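Local coordinates for fructose 1-phosphate kinase (Staphylococcus aureus, PDB 2JG5) that probably phosphorylates fructose 1-phosphate with ATP to give fructose 1,6-bisphosphate, and may also act on tagatose 6-phosphate, at the interface of chains A and B. Numbering follows the deposited sequence. Chains: chain A/B, Fructose 1-phosphate kinase.

Contact 1: the interface of chains A and B. Residues chain A 13, 15, 28, 31, 33; chain B 89, 91, 103-104.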
loop_
_atom_site.group_PDB
_atom_site.type_symbol
_atom_site.label_atom_id
_atom_site.label_comp_id
_atom_site.label_asym_id
_atom_site.label_seq_id
_atom_site.Cartn_x
_atom_site.Cartn_y
_atom_site.Cartn_z
ATOM N N TYR A 13 2.495 1.702 -6.570
ATOM C CA TYR A 13 1.047 1.692 -6.480
ATOM C C TYR A 13 0.455 2.733 -7.443
ATOM O O TYR A 13 0.417 3.932 -7.154
ATOM C CB TYR A 13 0.631 1.929 -5.025
ATOM C CG TYR A 13 -0.847 1.805 -4.740
ATOM C CD1 TYR A 13 -1.676 1.012 -5.539
ATOM C CD2 TYR A 13 -1.414 2.465 -3.652
ATOM C CE1 TYR A 13 -3.035 0.899 -5.268
ATOM C CE2 TYR A 13 -2.779 2.360 -3.370
ATOM C CZ TYR A 13 -3.580 1.576 -4.182
ATOM O OH TYR A 13 -4.913 1.450 -3.906
ATOM N N ILE A 15 -2.459 4.551 -9.354
ATOM C CA ILE A 15 -3.848 4.874 -9.070
ATOM C C ILE A 15 -4.410 5.771 -10.164
ATOM O O ILE A 15 -3.904 6.876 -10.406
ATOM C CB ILE A 15 -4.019 5.562 -7.687
ATOM C CG1 ILE A 15 -3.367 4.728 -6.573
ATOM C CG2 ILE A 15 -5.500 5.799 -7.393
ATOM C CD1 ILE A 15 -3.255 5.447 -5.240
ATOM N N ALA A 28 -10.700 6.242 -6.630
ATOM C CA ALA A 28 -9.904 5.735 -7.733
ATOM C C ALA A 28 -10.794 4.902 -8.622
ATOM O O ALA A 28 -11.480 3.999 -8.133
ATOM C CB ALA A 28 -8.747 4.907 -7.215
ATOM N N THR A 31 -6.828 0.779 -9.882
ATOM C CA THR A 31 -5.447 0.764 -9.421
ATOM C C THR A 31 -4.714 -0.473 -9.905
ATOM O O THR A 31 -5.316 -1.460 -10.270
ATOM C CB THR A 31 -5.321 0.774 -7.869
ATOM O OG1 THR A 31 -5.728 -0.493 -7.347
ATOM C CG2 THR A 31 -6.122 1.902 -7.227
ATOM N N LYS A 33 -0.493 -2.495 -9.375
ATOM C CA LYS A 33 0.746 -2.511 -8.622
ATOM C C LYS A 33 1.797 -3.238 -9.405
ATOM O O LYS A 33 1.504 -4.241 -10.052
ATOM C CB LYS A 33 0.551 -3.282 -7.316
ATOM C CG LYS A 33 -0.346 -2.630 -6.308
ATOM C CD LYS A 33 -0.332 -3.436 -5.017
ATOM C CE LYS A 33 -1.477 -3.061 -4.147
ATOM N NZ LYS A 33 -2.753 -3.518 -4.762
ATOM N N ILE B 89 -5.835 -0.487 -0.621
ATOM C CA ILE B 89 -4.958 0.435 0.077
ATOM C C ILE B 89 -5.492 1.828 -0.204
ATOM O O ILE B 89 -5.387 2.323 -1.329
ATOM C CB ILE B 89 -3.479 0.342 -0.392
ATOM C CG1 ILE B 89 -2.899 -1.066 -0.153
ATOM C CG2 ILE B 89 -2.642 1.410 0.305
ATOM C CD1 ILE B 89 -1.583 -1.356 -0.882
ATOM N N VAL B 91 -5.245 5.827 0.424
ATOM C CA VAL B 91 -4.178 6.792 0.671
ATOM C C VAL B 91 -4.744 8.058 1.298
ATOM O O VAL B 91 -5.728 8.636 0.813
ATOM C CB VAL B 91 -3.405 7.127 -0.644
ATOM C CG1 VAL B 91 -2.401 8.261 -0.432
ATOM C CG2 VAL B 91 -2.718 5.876 -1.196
ATOM N N ALA B 103 -9.550 3.393 -2.967
ATOM C CA ALA B 103 -9.592 2.347 -3.991
ATOM C C ALA B 103 -10.826 1.458 -3.853
ATOM O O ALA B 103 -11.355 1.307 -2.747
ATOM C CB ALA B 103 -8.338 1.499 -3.921
ATOM N N PRO B 104 -11.288 0.861 -4.977
ATOM C CA PRO B 104 -12.403 -0.077 -4.889
ATOM C C PRO B 104 -11.906 -1.361 -4.251
ATOM O O PRO B 104 -10.712 -1.637 -4.300
ATOM C CB PRO B 104 -12.788 -0.331 -6.359
ATOM C CG PRO B 104 -12.019 0.646 -7.169
ATOM C CD PRO B 104 -10.811 1.003 -6.364
HETATM O O HOH W 1 -6.070 -0.828 -3.550
#
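A:Tyr13 carries this patch, which lies in the lid sheet of a PfkB-family sugar kinase. Its phenol hydroxyl OH donates a hydrogen bond to the backbone carbonyl B:Ile89 O at 2.8 Å. The donor lies in the carbonyl plane, on a lone pair, with a C=O···O angle of 138°. Water 1 ties the same tyrosine to the same residue: it is 2.6 Å from A:Tyr13 OH and 3.0 Å from the amide B:Ile89 N. One phenol thus reaches both the carbonyl and the amide of B:Ile89, directly and through water.

The side chains of A:Tyr13 and B:Ile89 slide past each other in opposite directions. B:Ile89 CB rests 3.7 Å from the ring carbon A:Tyr13 CE2, and the CG2 branch touches the same carbon. The CD1 tip points another way and meets the CE methylene of A:Lys33, which crosses it obliquely. The A:Lys33 chain bends at chi4, about CD-CE, and turns NZ aside. The methyl B:Ala103 CB comes up to the phenol oxygen A:Tyr13 OH at 3.4 Å, on the same end of the ring as the hydrogen bond.

Within chain A, A:Ile15 and A:Thr31 pack against the phenol. A:Tyr13 has CG anti to its backbone N (chi1 -174°), which carries the ring towards chain B, so that OH reaches B:Ile89. A:Ile15 CG1 lies over the centre of one ring face, 3.9 Å above the plane, which should restrict tilting of the ring. A:Thr31 OG1 sits at the ring edge, in plane. The threonine hydroxyl takes the crowded position between N and the carbonyl carbon (chi1 71°), which sends its methyl CG2 towards B:Ala103 CB at 4.0 Å.

Further contacts flank the tyrosine. A:Ile15 CD1 and B:Val91 CG2 make an oblique methyl contact. The ring of B:Pro104 lies against a backbone carbonyl, with its CG 3.5 Å from A:Ala28 O.

Contact 2: the interface of chains A and B. Residues chain A 20-23, 26, 93, 99, 101; chain B 20-23, 26, 93, 99, 101.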
loop_
_atom_site.group_PDB
_atom_site.type_symbol
_atom_site.label_atom_id
_atom_site.label_comp_id
_atom_site.label_asym_id
_atom_site.label_seq_id
_atom_site.Cartn_x
_atom_site.Cartn_y
_atom_site.Cartn_z
ATOM N N PHE A 20 -8.321 15.057 -9.933
ATOM C CA PHE A 20 -7.694 14.936 -8.608
ATOM C C PHE A 20 -7.978 16.132 -7.701
ATOM O O PHE A 20 -7.534 17.245 -7.970
ATOM C CB PHE A 20 -6.182 14.726 -8.714
ATOM C CG PHE A 20 -5.497 14.584 -7.373
ATOM C CD1 PHE A 20 -5.740 13.475 -6.568
ATOM C CD2 PHE A 20 -4.621 15.570 -6.914
ATOM C CE1 PHE A 20 -5.120 13.344 -5.327
ATOM C CE2 PHE A 20 -3.990 15.447 -5.676
ATOM C CZ PHE A 20 -4.236 14.332 -4.881
ATOM N N LYS A 21 -8.708 15.884 -6.618
ATOM C CA LYS A 21 -9.172 16.946 -5.728
ATOM C C LYS A 21 -8.462 16.944 -4.368
ATOM O O LYS A 21 -8.738 16.105 -3.504
ATOM C CB LYS A 21 -10.691 16.846 -5.554
ATOM C CG LYS A 21 -11.318 17.984 -4.777
ATOM C CD LYS A 21 -12.817 17.772 -4.642
ATOM C CE LYS A 21 -13.479 18.913 -3.874
ATOM N NZ LYS A 21 -14.936 18.663 -3.704
ATOM N N ILE A 22 -7.548 17.899 -4.199
ATOM C CA ILE A 22 -6.850 18.154 -2.934
ATOM C C ILE A 22 -7.829 18.606 -1.840
ATOM O O ILE A 22 -8.740 19.396 -2.108
ATOM C CB ILE A 22 -5.759 19.238 -3.142
ATOM C CG1 ILE A 22 -4.723 18.771 -4.167
ATOM C CG2 ILE A 22 -5.074 19.636 -1.828
ATOM C CD1 ILE A 22 -4.149 19.926 -4.965
ATOM N N ASP A 23 -7.625 18.108 -0.617
ATOM C CA ASP A 23 -8.505 18.388 0.531
ATOM C C ASP A 23 -9.853 17.701 0.351
ATOM O O ASP A 23 -10.852 18.076 0.973
ATOM C CB ASP A 23 -8.703 19.900 0.734
ATOM C CG ASP A 23 -7.915 20.460 1.911
ATOM O OD1 ASP A 23 -7.334 19.683 2.699
ATOM O OD2 ASP A 23 -7.894 21.701 2.058
ATOM N N ASN A 26 -11.341 11.592 -2.965
ATOM C CA ASN A 26 -11.277 11.072 -4.325
ATOM C C ASN A 26 -11.562 9.578 -4.306
ATOM O O ASN A 26 -11.268 8.902 -3.321
ATOM C CB ASN A 26 -9.896 11.307 -4.944
ATOM C CG ASN A 26 -9.552 12.775 -5.079
ATOM O OD1 ASN A 26 -9.607 13.336 -6.170
ATOM N ND2 ASN A 26 -9.191 13.403 -3.969
ATOM N N LEU A 93 -0.052 8.898 -9.178
ATOM C CA LEU A 93 -1.423 9.353 -9.447
ATOM C C LEU A 93 -1.617 9.738 -10.906
ATOM O O LEU A 93 -1.091 10.756 -11.386
ATOM C CB LEU A 93 -1.821 10.521 -8.542
ATOM C CG LEU A 93 -1.777 10.331 -7.026
ATOM C CD1 LEU A 93 -2.187 11.617 -6.338
ATOM C CD2 LEU A 93 -2.661 9.169 -6.578
ATOM N N THR A 99 1.525 12.400 -11.198
ATOM C CA THR A 99 2.008 12.872 -9.913
ATOM C C THR A 99 2.596 11.707 -9.132
ATOM O O THR A 99 1.870 10.813 -8.737
ATOM C CB THR A 99 0.845 13.522 -9.116
ATOM O OG1 THR A 99 0.291 14.604 -9.879
ATOM C CG2 THR A 99 1.316 14.043 -7.781
ATOM N N ILE A 101 4.494 10.156 -5.779
ATOM C CA ILE A 101 4.764 10.334 -4.353
ATOM C C ILE A 101 5.669 9.196 -3.903
ATOM O O ILE A 101 5.222 8.062 -3.717
ATOM C CB ILE A 101 3.475 10.367 -3.478
ATOM C CG1 ILE A 101 2.466 11.372 -4.041
ATOM C CG2 ILE A 101 3.830 10.712 -2.014
ATOM C CD1 ILE A 101 1.046 11.131 -3.590
ATOM N N PHE B 20 3.374 19.630 -1.223
ATOM C CA PHE B 20 2.743 18.873 -2.291
ATOM C C PHE B 20 2.652 19.589 -3.624
ATOM O O PHE B 20 2.347 20.789 -3.698
ATOM C CB PHE B 20 1.377 18.315 -1.872
ATOM C CG PHE B 20 0.963 17.110 -2.667
ATOM C CD1 PHE B 20 1.735 15.958 -2.645
ATOM C CD2 PHE B 20 -0.170 17.141 -3.467
ATOM C CE1 PHE B 20 1.376 14.849 -3.395
ATOM C CE2 PHE B 20 -0.543 16.033 -4.215
ATOM C CZ PHE B 20 0.230 14.886 -4.182
ATOM N N LYS B 21 2.939 18.811 -4.666
ATOM C CA LYS B 21 2.920 19.259 -6.047
ATOM C C LYS B 21 2.148 18.275 -6.920
ATOM O O LYS B 21 2.438 17.083 -6.938
ATOM C CB LYS B 21 4.349 19.416 -6.575
ATOM C CG LYS B 21 5.065 20.670 -6.094
ATOM C CD LYS B 21 4.563 21.898 -6.837
ATOM C CE LYS B 21 5.349 23.159 -6.464
ATOM N NZ LYS B 21 5.161 24.214 -7.510
ATOM N N ILE B 22 1.155 18.793 -7.629
ATOM C CA ILE B 22 0.406 18.028 -8.617
ATOM C C ILE B 22 1.177 18.106 -9.935
ATOM O O ILE B 22 1.624 19.183 -10.323
ATOM C CB ILE B 22 -1.040 18.586 -8.763
ATOM C CG1 ILE B 22 -1.836 18.357 -7.475
ATOM C CG2 ILE B 22 -1.774 17.973 -9.955
ATOM C CD1 ILE B 22 -1.378 19.214 -6.301
ATOM N N ASP B 23 1.347 16.959 -10.592
ATOM C CA ASP B 23 2.051 16.843 -11.886
ATOM C C ASP B 23 3.561 16.801 -11.693
ATOM O O ASP B 23 4.326 16.880 -12.654
ATOM C CB ASP B 23 1.665 17.967 -12.865
ATOM C CG ASP B 23 1.860 17.575 -14.336
ATOM O OD1 ASP B 23 1.915 16.362 -14.647
ATOM O OD2 ASP B 23 1.924 18.489 -15.190
ATOM N N ASN B 26 7.090 14.141 -5.860
ATOM C CA ASN B 26 6.957 14.447 -4.445
ATOM C C ASN B 26 7.671 13.379 -3.637
ATOM O O ASN B 26 7.573 12.186 -3.949
ATOM C CB ASN B 26 5.477 14.490 -4.042
ATOM C CG ASN B 26 4.739 15.686 -4.634
ATOM O OD1 ASN B 26 4.628 16.734 -3.994
ATOM N ND2 ASN B 26 4.246 15.542 -5.865
ATOM N N LEU B 93 -3.356 11.769 2.398
ATOM C CA LEU B 93 -2.247 12.707 2.324
ATOM C C LEU B 93 -2.466 13.817 3.336
ATOM O O LEU B 93 -3.478 14.521 3.293
ATOM C CB LEU B 93 -2.122 13.287 0.919
ATOM C CG LEU B 93 -1.847 12.347 -0.257
ATOM C CD1 LEU B 93 -1.800 13.147 -1.566
ATOM C CD2 LEU B 93 -0.563 11.562 -0.054
ATOM N N THR B 99 -6.024 15.099 2.082
ATOM C CA THR B 99 -6.680 14.561 0.904
ATOM C C THR B 99 -6.788 13.049 0.989
ATOM O O THR B 99 -5.871 12.379 1.438
ATOM C CB THR B 99 -5.883 14.928 -0.365
ATOM O OG1 THR B 99 -5.612 16.334 -0.380
ATOM C CG2 THR B 99 -6.646 14.537 -1.634
ATOM N N ILE B 101 -7.702 9.297 -0.931
ATOM C CA ILE B 101 -7.723 8.618 -2.221
ATOM C C ILE B 101 -8.105 7.159 -2.036
ATOM O O ILE B 101 -7.257 6.319 -1.745
ATOM C CB ILE B 101 -6.375 8.735 -2.969
ATOM C CG1 ILE B 101 -5.863 10.187 -2.962
ATOM C CG2 ILE B 101 -6.533 8.247 -4.413
ATOM C CD1 ILE B 101 -4.350 10.326 -2.842
#
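The loop 20-23 and the edge strands of the two lids interlock here across a two-fold axis, in a clasp of the kind known among PfkB kinases. A:Asn26 forms a parallel beta bridge with B:Ile101, and B:Asn26 does so with A:Ile101. Beside each bridge a threonine hydroxyl caps a loop amide. A:Asp23 N donates to B:Thr99 OG1 at 2.7 Å and nearly straight (171° at H), and B:Asp23 N donates to A:Thr99 OG1 at the same length.

Each Asn26 side chain bonds its own loop at Lys21, through both ends of its amide. A:Asn26 OD1 accepts from A:Lys21 N at 2.7 Å, on a lone pair. A:Asn26 ND2 donates back to A:Lys21 O at 2.8 Å, from above the carbonyl plane. In chain B the matching hydrogen bond, B:Asn26 ND2 to B:Lys21 O, lies on a lone pair.

The apolar centre is less symmetric. The Phe20 rings meet tip to tip, with A:Phe20 CE2 3.8 Å from B:Phe20 CE2. Both have CG anti to the backbone N, but chi1 differs (-179° in A:Phe20, -156° in B:Phe20), as do the neighbours of the rings. A:Leu93 CD1 lies 3.5 Å above one face of the A:Phe20 ring, towards its rim. A:Ile101 CG1 instead meets the edge of the other ring, 3.7 Å from B:Phe20 CE1. The Ile22 side chains also point tip to tip.

The patch joins loop 20-23 with strands 25-27, 88-94 and 98-102 in chain A and their counterparts in chain B, in the part of the lid away from the main kinase bodies.

Contacts 1 and 2 adjoin along one interface, with the centres of their C-alpha atoms about 13 Å apart. Strand 88-93 of chain B runs through both: B:Ile89 and B:Val91 serve contact 1, and B:Leu93 serves contact 2. Strand 99-102 of chain B ends just before B:Ala103, and A:Ala28 follows strand 25-27, so these segments also link the two. Strands 10-16 and 30-36 enter at contact 1. Contact 1 has a symmetry twin, whereas contact 2 holds both halves of its pairs. Together they join the two lids, which would fit a dimer; the structure alone does not show one in solution.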